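Local atomic coordinates of glutamate--LysW ligase ArgX (Sulfolobus tokodaii, PDB entry 3VPB), a protein that probably joins the amino group of glutamate to the gamma-carboxyl group of the C-terminal glutamate of the carrier protein LysW, using ATP, for arginine biosynthesis. Residues 178-190 with 259-272. Residues are numbered along the deposited sequence; the frame is centred on the assembly and turned at random.
With GLU (glutamic acid), chain M; SO4 (sulfate ion), chain P.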
ATOM      1  N   ARG B 178      29.320  14.573  -1.868  1.00 14.85           N
ATOM      2  CA  ARG B 178      28.290  15.162  -1.034  1.00 15.43           C
ATOM      3  C   ARG B 178      28.845  16.487  -0.490  1.00 15.72           C
ATOM      4  O   ARG B 178      29.912  16.506   0.116  1.00 15.75           O
ATOM      5  CB  ARG B 178      27.948  14.166   0.080  1.00 16.19           C
ATOM      6  CG  ARG B 178      27.247  14.754   1.306  1.00 17.13           C
ATOM      7  CD  ARG B 178      25.995  15.538   0.939  1.00 21.03           C
ATOM      8  NE  ARG B 178      24.885  14.724   0.461  1.00 24.15           N
ATOM      9  CZ  ARG B 178      24.038  14.064   1.261  1.00 23.60           C
ATOM     10  NH1 ARG B 178      24.178  14.100   2.585  1.00 19.84           N
ATOM     11  NH2 ARG B 178      23.040  13.358   0.736  1.00 20.39           N
ATOM     12  N   CYS B 179      28.125  17.577  -0.736  1.00 15.92           N
ATOM     13  CA  CYS B 179      28.434  18.894  -0.160  1.00 16.73           C
ATOM     14  C   CYS B 179      27.279  19.365   0.723  1.00 17.31           C
ATOM     15  O   CYS B 179      26.140  18.859   0.606  1.00 16.86           O
ATOM     16  CB  CYS B 179      28.668  19.899  -1.284  1.00 17.57           C
ATOM     17  SG  CYS B 179      29.923  19.300  -2.459  1.00 24.20           S
ATOM     18  N   ILE B 180      27.571  20.341   1.582  1.00 16.43           N
ATOM     19  CA  ILE B 180      26.572  20.969   2.427  1.00 16.05           C
ATOM     20  C   ILE B 180      26.751  22.474   2.253  1.00 16.41           C
ATOM     21  O   ILE B 180      27.882  22.962   2.160  1.00 16.64           O
ATOM     22  CB  ILE B 180      26.746  20.596   3.906  1.00 15.45           C
ATOM     23  CG1 ILE B 180      26.358  19.120   4.115  1.00 16.06           C
ATOM     24  CG2 ILE B 180      25.851  21.510   4.815  1.00 17.18           C
ATOM     25  CD1 ILE B 180      26.378  18.607   5.563  1.00 18.61           C
ATOM     26  N   ALA B 181      25.640  23.184   2.190  1.00 16.23           N
ATOM     27  CA  ALA B 181      25.639  24.642   2.108  1.00 16.50           C
ATOM     28  C   ALA B 181      24.741  25.194   3.218  1.00 17.03           C
ATOM     29  O   ALA B 181      23.678  24.620   3.533  1.00 16.85           O
ATOM     30  CB  ALA B 181      25.150  25.104   0.753  1.00 16.37           C
ATOM     31  N   ILE B 182      25.195  26.280   3.833  1.00 16.56           N
ATOM     32  CA  ILE B 182      24.422  26.990   4.837  1.00 17.53           C
ATOM     33  C   ILE B 182      24.354  28.437   4.383  1.00 18.83           C
ATOM     34  O   ILE B 182      25.394  29.034   4.072  1.00 18.88           O
ATOM     35  CB  ILE B 182      25.072  26.877   6.243  1.00 17.66           C
ATOM     36  CG1 ILE B 182      25.010  25.437   6.763  1.00 17.67           C
ATOM     37  CG2 ILE B 182      24.402  27.796   7.238  1.00 19.27           C
ATOM     38  CD1 ILE B 182      25.709  25.265   8.113  1.00 20.05           C
ATOM     39  N   GLY B 183      23.137  28.988   4.314  1.00 19.38           N
ATOM     40  CA  GLY B 183      22.919  30.362   3.845  1.00 21.67           C
ATOM     41  C   GLY B 183      23.356  30.578   2.407  1.00 23.09           C
ATOM     42  O   GLY B 183      23.787  31.677   2.049  1.00 23.95           O
ATOM     43  N   GLU B 184      23.253  29.529   1.586  1.00 23.20           N
ATOM     44  CA  GLU B 184      23.694  29.536   0.166  1.00 24.90           C
ATOM     45  C   GLU B 184      25.207  29.735  -0.040  1.00 25.00           C
ATOM     46  O   GLU B 184      25.654  30.138  -1.120  1.00 25.90           O
ATOM     47  CB  GLU B 184      22.852  30.473  -0.727  1.00 25.00           C
ATOM     48  CG  GLU B 184      21.350  30.281  -0.545  1.00 28.12           C
ATOM     49  CD  GLU B 184      20.481  31.141  -1.450  1.00 33.50           C
ATOM     50  OE1 GLU B 184      21.006  31.899  -2.294  1.00 35.55           O
ATOM     51  OE2 GLU B 184      19.244  31.065  -1.299  1.00 36.44           O
ATOM     52  N   GLU B 185      25.978  29.459   1.002  1.00 24.37           N
ATOM     53  CA  GLU B 185      27.438  29.436   0.896  1.00 25.31           C
ATOM     54  C   GLU B 185      27.918  28.031   1.157  1.00 23.78           C
ATOM     55  O   GLU B 185      27.410  27.358   2.044  1.00 23.58           O
ATOM     56  CB  GLU B 185      28.092  30.367   1.910  1.00 25.82           C
ATOM     57  CG  GLU B 185      27.713  31.835   1.712  1.00 31.47           C
ATOM     58  CD  GLU B 185      28.740  32.792   2.277  1.00 37.09           C
ATOM     59  OE1 GLU B 185      29.055  33.779   1.575  1.00 41.22           O
ATOM     60  OE2 GLU B 185      29.229  32.577   3.416  1.00 39.82           O
ATOM     61  N   LEU B 186      28.923  27.608   0.400  1.00 23.14           N
ATOM     62  CA  LEU B 186      29.485  26.273   0.582  1.00 22.65           C
ATOM     63  C   LEU B 186      30.133  26.075   1.956  1.00 22.88           C
ATOM     64  O   LEU B 186      31.000  26.860   2.371  1.00 22.25           O
ATOM     65  CB  LEU B 186      30.505  25.971  -0.532  1.00 22.68           C
ATOM     66  CG  LEU B 186      31.166  24.589  -0.397  1.00 22.75           C
ATOM     67  CD1 LEU B 186      30.165  23.439  -0.626  1.00 23.34           C
ATOM     68  CD2 LEU B 186      32.361  24.475  -1.339  1.00 24.28           C
ATOM     69  N   LEU B 187      29.728  25.015   2.664  1.00 21.31           N
ATOM     70  CA  LEU B 187      30.362  24.662   3.927  1.00 21.44           C
ATOM     71  C   LEU B 187      31.524  23.682   3.700  1.00 21.81           C
ATOM     72  O   LEU B 187      32.610  23.808   4.298  1.00 20.85           O
ATOM     73  CB  LEU B 187      29.332  24.067   4.907  1.00 22.20           C
ATOM     74  CG  LEU B 187      29.836  23.655   6.287  1.00 21.10           C
ATOM     75  CD1 LEU B 187      30.196  24.900   7.144  1.00 22.34           C
ATOM     76  CD2 LEU B 187      28.840  22.765   7.009  1.00 22.68           C
ATOM     77  N   GLY B 188      31.305  22.706   2.820  1.00 21.13           N
ATOM     78  CA  GLY B 188      32.344  21.730   2.549  1.00 21.15           C
ATOM     79  C   GLY B 188      31.785  20.601   1.708  1.00 21.20           C
ATOM     80  O   GLY B 188      30.571  20.539   1.473  1.00 19.99           O
ATOM     81  N   CYS B 189      32.688  19.718   1.279  1.00 21.43           N
ATOM     82  CA  CYS B 189      32.351  18.565   0.436  1.00 21.11           C
ATOM     83  C   CYS B 189      33.186  17.386   0.858  1.00 20.28           C
ATOM     84  O   CYS B 189      34.289  17.536   1.409  1.00 19.69           O
ATOM     85  CB  CYS B 189      32.636  18.842  -1.053  1.00 21.78           C
ATOM     86  SG  CYS B 189      31.739  20.172  -1.847  1.00 26.47           S
ATOM     87  N   TYR B 190      32.681  16.191   0.589  1.00 18.32           N
ATOM     88  CA  TYR B 190      33.486  15.015   0.780  1.00 18.00           C
ATOM     89  C   TYR B 190      33.028  13.945  -0.217  1.00 17.78           C
ATOM     90  O   TYR B 190      32.021  14.132  -0.927  1.00 18.29           O
ATOM     91  CB  TYR B 190      33.467  14.541   2.241  1.00 18.24           C
ATOM     92  CG  TYR B 190      32.234  13.790   2.631  1.00 18.10           C
ATOM     93  CD1 TYR B 190      31.056  14.463   2.903  1.00 17.41           C
ATOM     94  CD2 TYR B 190      32.246  12.395   2.721  1.00 18.51           C
ATOM     95  CE1 TYR B 190      29.913  13.776   3.260  1.00 16.62           C
ATOM     96  CE2 TYR B 190      31.131  11.714   3.079  1.00 20.15           C
ATOM     97  CZ  TYR B 190      29.963  12.414   3.345  1.00 20.48           C
ATOM     98  OH  TYR B 190      28.832  11.733   3.679  1.00 21.10           O
ATOM     99  N   GLY B 259      28.562  11.372   8.271  1.00 20.01           N
ATOM    100  CA  GLY B 259      29.629  11.107   7.304  1.00 19.06           C
ATOM    101  C   GLY B 259      30.424  12.358   6.999  1.00 18.80           C
ATOM    102  O   GLY B 259      31.667  12.325   6.955  1.00 19.08           O
ATOM    103  N   PHE B 260      29.706  13.466   6.814  1.00 16.89           N
ATOM    104  CA  PHE B 260      30.330  14.763   6.528  1.00 18.06           C
ATOM    105  C   PHE B 260      31.324  15.071   7.631  1.00 18.82           C
ATOM    106  O   PHE B 260      32.485  15.457   7.352  1.00 19.28           O
ATOM    107  CB  PHE B 260      29.238  15.830   6.422  1.00 16.62           C
ATOM    108  CG  PHE B 260      29.690  17.143   5.886  1.00 15.99           C
ATOM    109  CD1 PHE B 260      29.614  17.424   4.518  1.00 15.48           C
ATOM    110  CD2 PHE B 260      30.118  18.130   6.753  1.00 17.09           C
ATOM    111  CE1 PHE B 260      30.017  18.672   4.034  1.00 17.29           C
ATOM    112  CE2 PHE B 260      30.523  19.369   6.285  1.00 16.92           C
ATOM    113  CZ  PHE B 260      30.454  19.653   4.934  1.00 16.55           C
ATOM    114  N   MET B 261      30.882  14.887   8.873  1.00 19.31           N
ATOM    115  CA  MET B 261      31.747  15.177  10.032  1.00 20.92           C
ATOM    116  C   MET B 261      33.007  14.315  10.095  1.00 22.26           C
ATOM    117  O   MET B 261      34.083  14.832  10.368  1.00 22.92           O
ATOM    118  CB  MET B 261      30.975  15.123  11.342  1.00 21.11           C
ATOM    119  CG  MET B 261      30.064  16.310  11.515  1.00 20.03           C
ATOM    120  SD  MET B 261      29.107  16.167  13.023  1.00 23.66           S
ATOM    121  CE  MET B 261      30.438  16.545  14.196  1.00 20.28           C
ATOM    122  N   VAL B 262      32.897  13.025   9.812  1.00 23.51           N
ATOM    123  CA  VAL B 262      34.112  12.198   9.843  1.00 24.97           C
ATOM    124  C   VAL B 262      35.101  12.592   8.741  1.00 24.37           C
ATOM    125  O   VAL B 262      36.317  12.496   8.932  1.00 25.23           O
ATOM    126  CB  VAL B 262      33.839  10.666   9.829  1.00 25.48           C
ATOM    127  CG1 VAL B 262      32.824  10.291  10.853  1.00 26.66           C
ATOM    128  CG2 VAL B 262      33.410  10.186   8.462  1.00 28.28           C
ATOM    129  N   ALA B 263      34.601  13.053   7.603  1.00 23.30           N
ATOM    130  CA  ALA B 263      35.499  13.368   6.509  1.00 23.02           C
ATOM    131  C   ALA B 263      36.128  14.756   6.617  1.00 23.10           C
ATOM    132  O   ALA B 263      37.316  14.907   6.339  1.00 23.20           O
ATOM    133  CB  ALA B 263      34.815  13.176   5.167  1.00 22.48           C
ATOM    134  N   THR B 264      35.355  15.750   7.066  1.00 21.93           N
ATOM    135  CA  THR B 264      35.767  17.162   6.966  1.00 22.47           C
ATOM    136  C   THR B 264      36.230  17.794   8.290  1.00 23.32           C
ATOM    137  O   THR B 264      36.824  18.897   8.298  1.00 23.53           O
ATOM    138  CB  THR B 264      34.611  18.032   6.453  1.00 22.73           C
ATOM    139  OG1 THR B 264      33.533  17.981   7.388  1.00 20.64           O
ATOM    140  CG2 THR B 264      34.122  17.575   5.074  1.00 20.14           C
ATOM    141  N   ASN B 265      35.915  17.104   9.381  1.00 23.40           N
ATOM    142  CA  ASN B 265      36.000  17.615  10.762  1.00 24.52           C
ATOM    143  C   ASN B 265      35.231  18.898  11.046  1.00 24.78           C
ATOM    144  O   ASN B 265      35.568  19.628  11.982  1.00 25.68           O
ATOM    145  CB  ASN B 265      37.458  17.792  11.179  1.00 24.48           C
ATOM    146  CG  ASN B 265      38.232  16.542  11.037  1.00 26.63           C
ATOM    147  OD1 ASN B 265      39.213  16.488  10.288  1.00 30.48           O
ATOM    148  ND2 ASN B 265      37.796  15.503  11.738  1.00 27.40           N
ATOM    149  N   ILE B 266      34.211  19.182  10.239  1.00 23.62           N
ATOM    150  CA  ILE B 266      33.410  20.392  10.423  1.00 22.43           C
ATOM    151  C   ILE B 266      32.318  20.138  11.463  1.00 21.90           C
ATOM    152  O   ILE B 266      31.612  19.132  11.398  1.00 21.39           O
ATOM    153  CB  ILE B 266      32.838  20.906   9.079  1.00 22.55           C
ATOM    154  CG1 ILE B 266      33.985  21.409   8.184  1.00 23.00           C
ATOM    155  CG2 ILE B 266      31.760  21.984   9.296  1.00 20.11           C
ATOM    156  CD1 ILE B 266      33.630  21.549   6.719  1.00 25.92           C
ATOM    157  N   ASN B 267      32.228  21.022  12.459  1.00 20.74           N
ATOM    158  CA  ASN B 267      31.135  20.992  13.421  1.00 19.88           C
ATOM    159  C   ASN B 267      29.893  21.616  12.759  1.00 19.32           C
ATOM    160  O   ASN B 267      29.618  22.809  12.898  1.00 18.46           O
ATOM    161  CB  ASN B 267      31.518  21.730  14.700  1.00 20.83           C
ATOM    162  CG  ASN B 267      30.519  21.522  15.830  1.00 20.54           C
ATOM    163  OD1 ASN B 267      29.334  21.236  15.599  1.00 21.79           O
ATOM    164  ND2 ASN B 267      30.991  21.671  17.076  1.00 22.19           N
ATOM    165  N   VAL B 268      29.183  20.799  11.997  1.00 18.09           N
ATOM    166  CA  VAL B 268      27.994  21.253  11.240  1.00 16.69           C
ATOM    167  C   VAL B 268      26.914  21.885  12.140  1.00 17.35           C
ATOM    168  O   VAL B 268      26.381  22.952  11.807  1.00 16.64           O
ATOM    169  CB  VAL B 268      27.403  20.108  10.372  1.00 16.58           C
ATOM    170  CG1 VAL B 268      26.090  20.528   9.684  1.00 15.81           C
ATOM    171  CG2 VAL B 268      28.394  19.656   9.305  1.00 15.87           C
ATOM    172  N   ALA B 269      26.610  21.242  13.264  1.00 16.57           N
ATOM    173  CA  ALA B 269      25.604  21.791  14.200  1.00 17.89           C
ATOM    174  C   ALA B 269      26.023  23.174  14.745  1.00 17.93           C
ATOM    175  O   ALA B 269      25.207  24.093  14.866  1.00 17.62           O
ATOM    176  CB  ALA B 269      25.301  20.794  15.321  1.00 16.99           C
ATOM    177  N   GLN B 270      27.316  23.351  15.009  1.00 18.31           N
ATOM    178  CA  GLN B 270      27.809  24.661  15.478  1.00 18.67           C
ATOM    179  C   GLN B 270      27.699  25.724  14.392  1.00 17.82           C
ATOM    180  O   GLN B 270      27.292  26.875  14.667  1.00 17.58           O
ATOM    181  CB  GLN B 270      29.271  24.521  15.968  1.00 19.42           C
ATOM    182  CG  GLN B 270      29.907  25.820  16.483  1.00 21.01           C
ATOM    183  CD  GLN B 270      29.176  26.414  17.689  1.00 21.44           C
ATOM    184  OE1 GLN B 270      28.603  25.696  18.503  1.00 22.91           O
ATOM    185  NE2 GLN B 270      29.205  27.739  17.801  1.00 22.42           N
ATOM    186  N   LYS B 271      28.072  25.368  13.160  1.00 16.53           N
ATOM    187  CA  LYS B 271      27.962  26.308  12.035  1.00 16.24           C
ATOM    188  C   LYS B 271      26.517  26.736  11.784  1.00 15.68           C
ATOM    189  O   LYS B 271      26.244  27.895  11.478  1.00 15.28           O
ATOM    190  CB  LYS B 271      28.573  25.718  10.754  1.00 14.97           C
ATOM    191  CG  LYS B 271      30.079  25.448  10.873  1.00 18.99           C
ATOM    192  CD  LYS B 271      30.831  26.795  10.922  1.00 25.07           C
ATOM    193  CE  LYS B 271      32.323  26.590  11.172  1.00 30.58           C
ATOM    194  NZ  LYS B 271      32.960  25.938   9.985  1.00 35.17           N
ATOM    195  N   LEU B 272      25.598  25.792  11.909  1.00 15.23           N
ATOM    196  CA  LEU B 272      24.166  26.105  11.753  1.00 15.26           C
ATOM    197  C   LEU B 272      23.684  27.100  12.824  1.00 15.32           C
ATOM    198  O   LEU B 272      23.024  28.102  12.512  1.00 15.70           O
ATOM    199  CB  LEU B 272      23.336  24.805  11.874  1.00 14.94           C
ATOM    200  CG  LEU B 272      21.813  25.013  11.750  1.00 15.72           C
ATOM    201  CD1 LEU B 272      21.414  25.610  10.418  1.00 16.30           C
ATOM    202  CD2 LEU B 272      21.107  23.685  11.992  1.00 16.88           C
TER
HETATM  203  N   GLU M 501      21.829  10.506   3.848  1.00 19.83           N
HETATM  204  CA  GLU M 501      23.285  10.586   3.551  1.00 19.65           C
HETATM  205  C   GLU M 501      23.787   9.225   3.120  1.00 19.61           C
HETATM  206  O   GLU M 501      24.757   9.176   2.341  1.00 19.16           O
HETATM  207  CB  GLU M 501      24.069  11.063   4.785  1.00 20.02           C
HETATM  208  CG  GLU M 501      25.523  11.392   4.494  1.00 20.59           C
HETATM  209  CD  GLU M 501      26.293  11.872   5.725  1.00 21.55           C
HETATM  210  OE1 GLU M 501      26.062  11.331   6.836  1.00 20.23           O
HETATM  211  OE2 GLU M 501      27.141  12.791   5.551  1.00 21.35           O
HETATM  212  OXT GLU M 501      23.267   8.171   3.553  1.00 20.14           O
HETATM  213  S   SO4 P 504      20.556  10.913   0.597  1.00 19.72           S
HETATM  214  O1  SO4 P 504      19.158  11.019   0.162  1.00 20.98           O
HETATM  215  O2  SO4 P 504      20.706   9.679   1.346  1.00 19.84           O
HETATM  216  O3  SO4 P 504      21.541  10.983  -0.505  1.00 18.12           O
HETATM  217  O4  SO4 P 504      20.822  11.986   1.553  1.00 17.67           O
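F260 drives its ring edge-first into the hairpin 178-190, and the packing is tightest there. With CG anti to the backbone N (chi1 -169°), the ring reaches off helix 259-264 until CE1 lies 3.2 Å from the carbonyl oxygen of G188. One ring face takes I180 CD1, a CH-pi contact 3.7 Å from the ring centroid, while the methyl of T264, one turn further along the same helix, covers the other. G188 suits its place because a side chain there would collide with I266 and crowd the F260 ring; it forms, with L187 opposite I180, a classic beta bulge. The branched L187 sets CD2 3.8 Å from I266 CG2, with F260 CE2 and V268 CG2 also near that methyl.

Further along strand 185-190, Y190 meets helix 259-264: its CB touches A263 CB at 3.5 Å, the alanine's bare methyl letting strand and helix come close, and G259 lies over one ring face, where any CB would collide with the hydroxyl. This is the substrate end of the ATP-grasp domain, where helix 259-264 crosses strand 185-190 at 88°. G259 and F260 form the GF motif assigned to substrate specificity: their amides bond to OE1 and OE2 of the bound glutamate, and Y190 OH grips OE2 as well, at 2.7 Å. An alanine in place of Y190 would probably cost OE2 one of these bonds and open a gap beside F260 and A263. R178, an arginine among anions, turns its guanidinium edge to a sulfate, NH2 donating to O4, and pairs with D237 and with E56 of the LysW chain.

Toward the hairpin turn the contact thins to a partly exposed fringe, where I182 CD1 rests 3.9 Å from K271 CB and the lysine's aliphatic CG brushes L187 CD1.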